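PDB 5OHU: soluble lytic murein transglycosylase from Pseudomonas aeruginosa, which cleaves the glycan strands of peptidoglycan, probably at the bond between N-acetylmuramic acid and N-acetylglucosamine, in both exolytic and endolytic turnover of the cell wall. Local coordinates for residues G174-E178 and E179-K183; R489-H492 and S493-F497; P547-N550 and I551-A555. One frame throughout, in Å; residues are numbered along the deposited sequence.

Contact 1 of 3, residues G174-E178 and E179-K183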
# COMPACT_ATOMS: atom_id res chain seq x y z
N GLY A 174 23.05 23.82 21.97
CA GLY A 174 22.24 23.76 23.17
C GLY A 174 20.79 23.42 22.96
O GLY A 174 19.96 23.73 23.82
N GLN A 175 20.45 22.78 21.85
CA GLN A 175 19.05 22.53 21.52
C GLN A 175 18.58 21.14 21.89
O GLN A 175 17.37 20.90 21.87
CB GLN A 175 18.83 22.74 20.03
CG GLN A 175 19.25 24.10 19.56
CD GLN A 175 18.59 25.20 20.37
OE1 GLN A 175 19.26 25.99 21.03
NE2 GLN A 175 17.26 25.25 20.32
N LEU A 176 19.48 20.22 22.19
CA LEU A 176 19.09 18.83 22.41
C LEU A 176 18.81 18.63 23.89
O LEU A 176 19.66 18.22 24.68
CB LEU A 176 20.17 17.89 21.90
CG LEU A 176 19.82 16.41 22.09
CD1 LEU A 176 18.59 16.05 21.30
CD2 LEU A 176 21.00 15.55 21.70
N THR A 177 17.59 18.96 24.28
CA THR A 177 17.21 18.83 25.68
C THR A 177 16.91 17.38 26.03
O THR A 177 16.69 16.54 25.15
CB THR A 177 15.99 19.69 26.00
OG1 THR A 177 14.83 19.09 25.42
CG2 THR A 177 16.17 21.11 25.46
N GLU A 178 16.91 17.08 27.33
CA GLU A 178 16.53 15.74 27.76
C GLU A 178 15.13 15.39 27.27
O GLU A 178 14.87 14.24 26.89
CB GLU A 178 16.61 15.61 29.28
CG GLU A 178 16.22 14.20 29.75
CD GLU A 178 16.43 13.97 31.23
OE1 GLU A 178 16.03 14.84 32.04
OE2 GLU A 178 16.99 12.92 31.59
N GLU A 179 14.22 16.36 27.22
CA GLU A 179 12.86 16.07 26.77
C GLU A 179 12.86 15.60 25.31
O GLU A 179 12.11 14.70 24.95
CB GLU A 179 11.99 17.31 26.97
CG GLU A 179 10.54 17.19 26.49
CD GLU A 179 9.72 16.14 27.27
OE1 GLU A 179 8.68 15.69 26.74
OE2 GLU A 179 10.11 15.75 28.39
N LYS A 180 13.72 16.19 24.47
CA LYS A 180 13.79 15.77 23.06
C LYS A 180 14.46 14.41 22.91
O LYS A 180 14.10 13.64 22.00
CB LYS A 180 14.54 16.81 22.23
CG LYS A 180 13.87 18.17 22.24
CD LYS A 180 14.78 19.20 21.61
CE LYS A 180 14.12 20.56 21.56
NZ LYS A 180 15.13 21.61 21.24
N VAL A 181 15.44 14.09 23.76
CA VAL A 181 15.95 12.72 23.81
C VAL A 181 14.83 11.77 24.18
O VAL A 181 14.64 10.72 23.54
CB VAL A 181 17.11 12.61 24.81
CG1 VAL A 181 17.72 11.20 24.77
CG2 VAL A 181 18.17 13.66 24.52
N TRP A 182 14.05 12.13 25.20
CA TRP A 182 12.94 11.30 25.65
C TRP A 182 11.92 11.07 24.53
O TRP A 182 11.52 9.92 24.28
CB TRP A 182 12.28 11.94 26.87
CG TRP A 182 11.13 11.13 27.42
CD1 TRP A 182 9.81 11.35 27.20
CD2 TRP A 182 11.22 9.97 28.26
NE1 TRP A 182 9.06 10.40 27.87
CE2 TRP A 182 9.90 9.55 28.53
CE3 TRP A 182 12.28 9.26 28.82
CZ2 TRP A 182 9.61 8.44 29.33
CZ3 TRP A 182 12.00 8.15 29.62
CH2 TRP A 182 10.68 7.76 29.87
N LYS A 183 11.49 12.13 23.84
CA LYS A 183 10.56 11.96 22.73
C LYS A 183 11.08 10.96 21.72
O LYS A 183 10.33 10.11 21.22
CB LYS A 183 10.31 13.26 21.98
CG LYS A 183 9.21 14.19 22.40
CD LYS A 183 9.71 15.15 23.39
CE LYS A 183 8.73 16.31 23.56
NZ LYS A 183 7.34 15.77 23.61

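Contact 2 of 3, residues R489-H492 and S493-F497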
# COMPACT_ATOMS: atom_id res chain seq x y z
N ARG A 489 -11.69 -28.50 -12.50
CA ARG A 489 -11.75 -28.42 -11.04
C ARG A 489 -13.13 -28.02 -10.52
O ARG A 489 -13.28 -27.78 -9.32
CB ARG A 489 -10.67 -27.46 -10.53
CG ARG A 489 -9.25 -27.86 -10.93
CD ARG A 489 -8.75 -29.01 -10.09
NE ARG A 489 -9.04 -30.32 -10.69
CZ ARG A 489 -8.45 -30.84 -11.77
NH1 ARG A 489 -7.49 -30.17 -12.40
NH2 ARG A 489 -8.81 -32.03 -12.21
N GLY A 490 -14.14 -27.93 -11.38
CA GLY A 490 -15.48 -27.61 -10.89
C GLY A 490 -15.68 -26.19 -10.38
O GLY A 490 -16.50 -25.97 -9.48
N LEU A 491 -14.96 -25.22 -10.94
CA LEU A 491 -15.05 -23.83 -10.52
C LEU A 491 -15.77 -22.98 -11.55
O LEU A 491 -15.70 -23.26 -12.75
CB LEU A 491 -13.66 -23.23 -10.26
CG LEU A 491 -12.76 -24.05 -9.33
CD1 LEU A 491 -11.43 -23.34 -9.15
CD2 LEU A 491 -13.43 -24.21 -8.00
N HIS A 492 -16.46 -21.95 -11.07
CA HIS A 492 -16.94 -20.91 -11.97
C HIS A 492 -15.73 -20.29 -12.64
O HIS A 492 -14.82 -19.81 -11.95
CB HIS A 492 -17.75 -19.83 -11.22
CG HIS A 492 -18.98 -20.33 -10.52
ND1 HIS A 492 -19.87 -19.48 -9.90
CD2 HIS A 492 -19.46 -21.59 -10.32
CE1 HIS A 492 -20.85 -20.19 -9.36
NE2 HIS A 492 -20.62 -21.47 -9.60
N SER A 493 -15.67 -20.32 -13.96
CA SER A 493 -14.45 -19.86 -14.61
C SER A 493 -14.25 -18.35 -14.47
O SER A 493 -13.11 -17.88 -14.50
CB SER A 493 -14.43 -20.29 -16.08
OG SER A 493 -14.89 -19.25 -16.91
N SER A 494 -15.32 -17.59 -14.28
CA SER A 494 -15.16 -16.17 -13.99
C SER A 494 -14.38 -15.96 -12.70
O SER A 494 -13.64 -14.98 -12.57
CB SER A 494 -16.51 -15.48 -13.89
OG SER A 494 -17.28 -16.04 -12.85
N TRP A 495 -14.51 -16.88 -11.75
CA TRP A 495 -13.82 -16.73 -10.47
C TRP A 495 -12.31 -16.82 -10.66
O TRP A 495 -11.56 -16.04 -10.07
CB TRP A 495 -14.33 -17.78 -9.49
CG TRP A 495 -13.89 -17.55 -8.07
CD1 TRP A 495 -13.73 -16.34 -7.43
CD2 TRP A 495 -13.53 -18.56 -7.12
NE1 TRP A 495 -13.31 -16.55 -6.13
CE2 TRP A 495 -13.18 -17.90 -5.91
CE3 TRP A 495 -13.47 -19.96 -7.17
CZ2 TRP A 495 -12.78 -18.60 -4.77
CZ3 TRP A 495 -13.08 -20.66 -6.02
CH2 TRP A 495 -12.74 -19.97 -4.84
N ILE A 496 -11.85 -17.76 -11.49
CA ILE A 496 -10.41 -17.92 -11.65
C ILE A 496 -9.81 -16.75 -12.44
O ILE A 496 -8.70 -16.30 -12.15
CB ILE A 496 -10.12 -19.29 -12.27
CG1 ILE A 496 -8.64 -19.64 -12.14
CG2 ILE A 496 -10.49 -19.33 -13.73
CD1 ILE A 496 -8.35 -21.05 -12.61
N PHE A 497 -10.52 -16.24 -13.45
CA PHE A 497 -10.10 -14.99 -14.08
C PHE A 497 -10.01 -13.87 -13.04
O PHE A 497 -9.04 -13.10 -13.03
CB PHE A 497 -11.08 -14.58 -15.18
CG PHE A 497 -10.91 -15.33 -16.46
CD1 PHE A 497 -11.40 -16.61 -16.60
CD2 PHE A 497 -10.31 -14.72 -17.55
CE1 PHE A 497 -11.26 -17.30 -17.78
CE2 PHE A 497 -10.17 -15.40 -18.75
CZ PHE A 497 -10.65 -16.69 -18.86

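Contact 3 of 3, residues P547-N550 and I551-A555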
# COMPACT_ATOMS: atom_id res chain seq x y z
N PRO A 547 2.80 -19.81 -17.84
CA PRO A 547 1.37 -19.58 -17.53
C PRO A 547 0.57 -20.85 -17.31
O PRO A 547 -0.15 -20.96 -16.31
CB PRO A 547 0.88 -18.78 -18.74
CG PRO A 547 2.12 -18.07 -19.25
CD PRO A 547 3.27 -19.01 -18.99
N ASP A 548 0.68 -21.83 -18.21
CA ASP A 548 -0.19 -23.00 -18.10
C ASP A 548 0.13 -23.82 -16.85
O ASP A 548 -0.78 -24.42 -16.26
CB ASP A 548 -0.08 -23.87 -19.35
CG ASP A 548 -0.80 -23.27 -20.54
OD1 ASP A 548 -1.47 -22.22 -20.36
OD2 ASP A 548 -0.71 -23.84 -21.64
N VAL A 549 1.41 -23.89 -16.46
CA VAL A 549 1.76 -24.59 -15.22
C VAL A 549 1.19 -23.85 -14.02
O VAL A 549 0.67 -24.46 -13.08
CB VAL A 549 3.29 -24.75 -15.11
CG1 VAL A 549 3.65 -25.35 -13.75
CG2 VAL A 549 3.84 -25.61 -16.25
N ASN A 550 1.27 -22.52 -14.04
CA ASN A 550 0.73 -21.71 -12.96
C ASN A 550 -0.78 -21.91 -12.83
O ASN A 550 -1.31 -22.12 -11.72
CB ASN A 550 1.04 -20.24 -13.21
CG ASN A 550 0.93 -19.41 -11.96
OD1 ASN A 550 -0.13 -18.83 -11.67
ND2 ASN A 550 2.04 -19.32 -11.22
N ILE A 551 -1.49 -21.84 -13.95
CA ILE A 551 -2.95 -21.95 -13.93
C ILE A 551 -3.39 -23.33 -13.47
O ILE A 551 -4.36 -23.48 -12.73
CB ILE A 551 -3.51 -21.60 -15.31
CG1 ILE A 551 -3.22 -20.14 -15.63
CG2 ILE A 551 -5.02 -21.91 -15.37
CD1 ILE A 551 -3.57 -19.76 -17.08
N ARG A 552 -2.67 -24.37 -13.91
CA ARG A 552 -3.07 -25.73 -13.53
C ARG A 552 -2.93 -25.94 -12.03
O ARG A 552 -3.84 -26.49 -11.39
CB ARG A 552 -2.23 -26.75 -14.30
CG ARG A 552 -2.63 -26.89 -15.75
CD ARG A 552 -1.60 -27.68 -16.52
NE ARG A 552 -1.64 -29.09 -16.17
CZ ARG A 552 -0.70 -29.96 -16.52
NH1 ARG A 552 0.36 -29.56 -17.21
NH2 ARG A 552 -0.83 -31.24 -16.17
N LEU A 553 -1.79 -25.54 -11.46
CA LEU A 553 -1.62 -25.64 -10.01
C LEU A 553 -2.48 -24.63 -9.27
O LEU A 553 -3.02 -24.95 -8.21
CB LEU A 553 -0.15 -25.46 -9.64
CG LEU A 553 0.71 -26.55 -10.28
CD1 LEU A 553 2.22 -26.30 -10.15
CD2 LEU A 553 0.33 -27.87 -9.63
N GLY A 554 -2.62 -23.41 -9.80
CA GLY A 554 -3.44 -22.43 -9.12
C GLY A 554 -4.91 -22.81 -9.08
O GLY A 554 -5.58 -22.61 -8.07
N ALA A 555 -5.43 -23.35 -10.19
CA ALA A 555 -6.82 -23.79 -10.22
C ALA A 555 -7.05 -24.92 -9.23
O ALA A 555 -8.07 -24.95 -8.54
CB ALA A 555 -7.22 -24.25 -11.63

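Contact 1 of 3, residues G174-E178 and E179-K183
T177 and K180 meet at the start of helix 178-190, and polar bonds do most of the work. T177 is the N-cap: its OG1 accepts from K180 N at 3.2 Å, with an N-H...O angle of 155°. A chi1 of 72° sets OG1 between the residue's own N and carbonyl carbon, from where it faces the first turn of the helix. The carbonyl of T177 receives V181 N at 3.1 Å, and one residue later W182 N reaches E178 O at 2.8 Å.

K180 adds a second polar link to the loop. Its side chain runs back alongside, extended beyond CG, with CG passing 3.4 Å from T177 OG1, and its ammonium is bonded to the backbone carbonyl of Q175; the modelled spacing there is very short, so its exact length is doubtful. E178 turns the other way, its OE2 accepting from the backbone N of both T206 and L207.

Apolar packing is lighter. L176 and V181 cross at about a right angle, L176 CG standing 4.0 Å from V181 CG2, while W170 and W153 also touch L176.

Just upstream, G174 at positive phi is the C-prime residue of a Schellman motif that ends helix 161-172. Schellman end, short linker and threonine N-cap together make a tight connection between helices 161-172 and 178-190 in this largely helical chain.

Contact 2 of 3, residues R489-H492 and S493-F497
H492, L491 and W495 carry this contact, where the chain turns from a loop into helix 493-504. H492 stands at the N-cap position and works through its backbone: its O accepts from W495 N at 3.0 Å, on a bent path with an N-H...O angle of 136°. W495 CB comes within 3.2 Å of that same H492 O. The imidazole turns outward from the first turn, and its ND1 is hydrogen-bonded to Q629 NE2; H492 CB stays behind, 4.2 Å from S494 OG.

L491 and W495 make the apolar half. The two side chains cross obliquely, and L491 CD2 meets the edge of the indole near its plane, 4.1 Å from W495 CZ3. With W495 CG anti to the backbone N (chi1 -168°), the ring swings back toward the loop and offers its six-membered end to the leucine. The indole NE1 is bonded to S573 OG, which pins the far edge and should limit any rotation of the ring.

Before the turn, G490 closes helix 479-488 as the C-prime residue of a Schellman motif. Helix 547-564 packs H562 on L491 and L558 on W495, and the H562 ring also meets the indole, while helix 605-624 reaches S494 through A618 and Y621 and W495 through V614.

Contact 3 of 3, residues P547-N550 and I551-A555
V549 and L553 lie side by side one turn apart, pointing the same way, with V549 CG1 4.0 Å from L553 CD1. This is the modest side-chain part of the contact; its tight part is the backbone of the first turns of helix 547-564. From I551 to G554 each N-H bonds to the carbonyl four residues back, beginning with I551 N on P547 O at 2.9 Å. The last, G554 N on N550 O, is 2.7 Å long, and G554, with no CB, probably lets the two backbones come this close. I551 lies against the same turn: with CG1 beside its own N (chi1 -65°), that carbon rests 3.2 Å from P547 O. R552 CG likewise lies 3.1 Å from D548 O.

The looser side holds the partly exposed ends of D548 and R552. Beyond its bend at chi3, R552 carries its guanidinium outward. D548 OD1 is bonded to T481 OG1, and a phosphate ion, probably from the crystallisation liquor, lies nearby.

Buried N550 ties the helix to the preceding loops, its amide bonded to M520 N through OD1 and to the carbonyls of L544 and T517 through ND2. Helix 479-488 lies along another flank, touching I551 through T481 and L482, and R552 and A555 through E485.

Overall arrangement
All three contacts are local, but they stand at very different places. Contacts 1 and 3 are partly buried, contact 2 buried. Contact 1 lies alone across the chain's centre, about 60 Å between centres from contact 2; a threonine cap and a lysine dominate it. Contacts 2 and 3 are neighbours within the transglycosylase SLT domain, touching where I496 CD1 packs on A555 CB at 3.5 Å. Each of contacts 1 and 2 follows a helix closed by a Schellman motif and opens the next at an N-cap, but contact 2 depends more on aromatic and aliphatic packing. Contact 3 is mainly the backbone ladder of helix 547-564, which also packs on L491 and W495 of contact 2; helix 479-488 borders both.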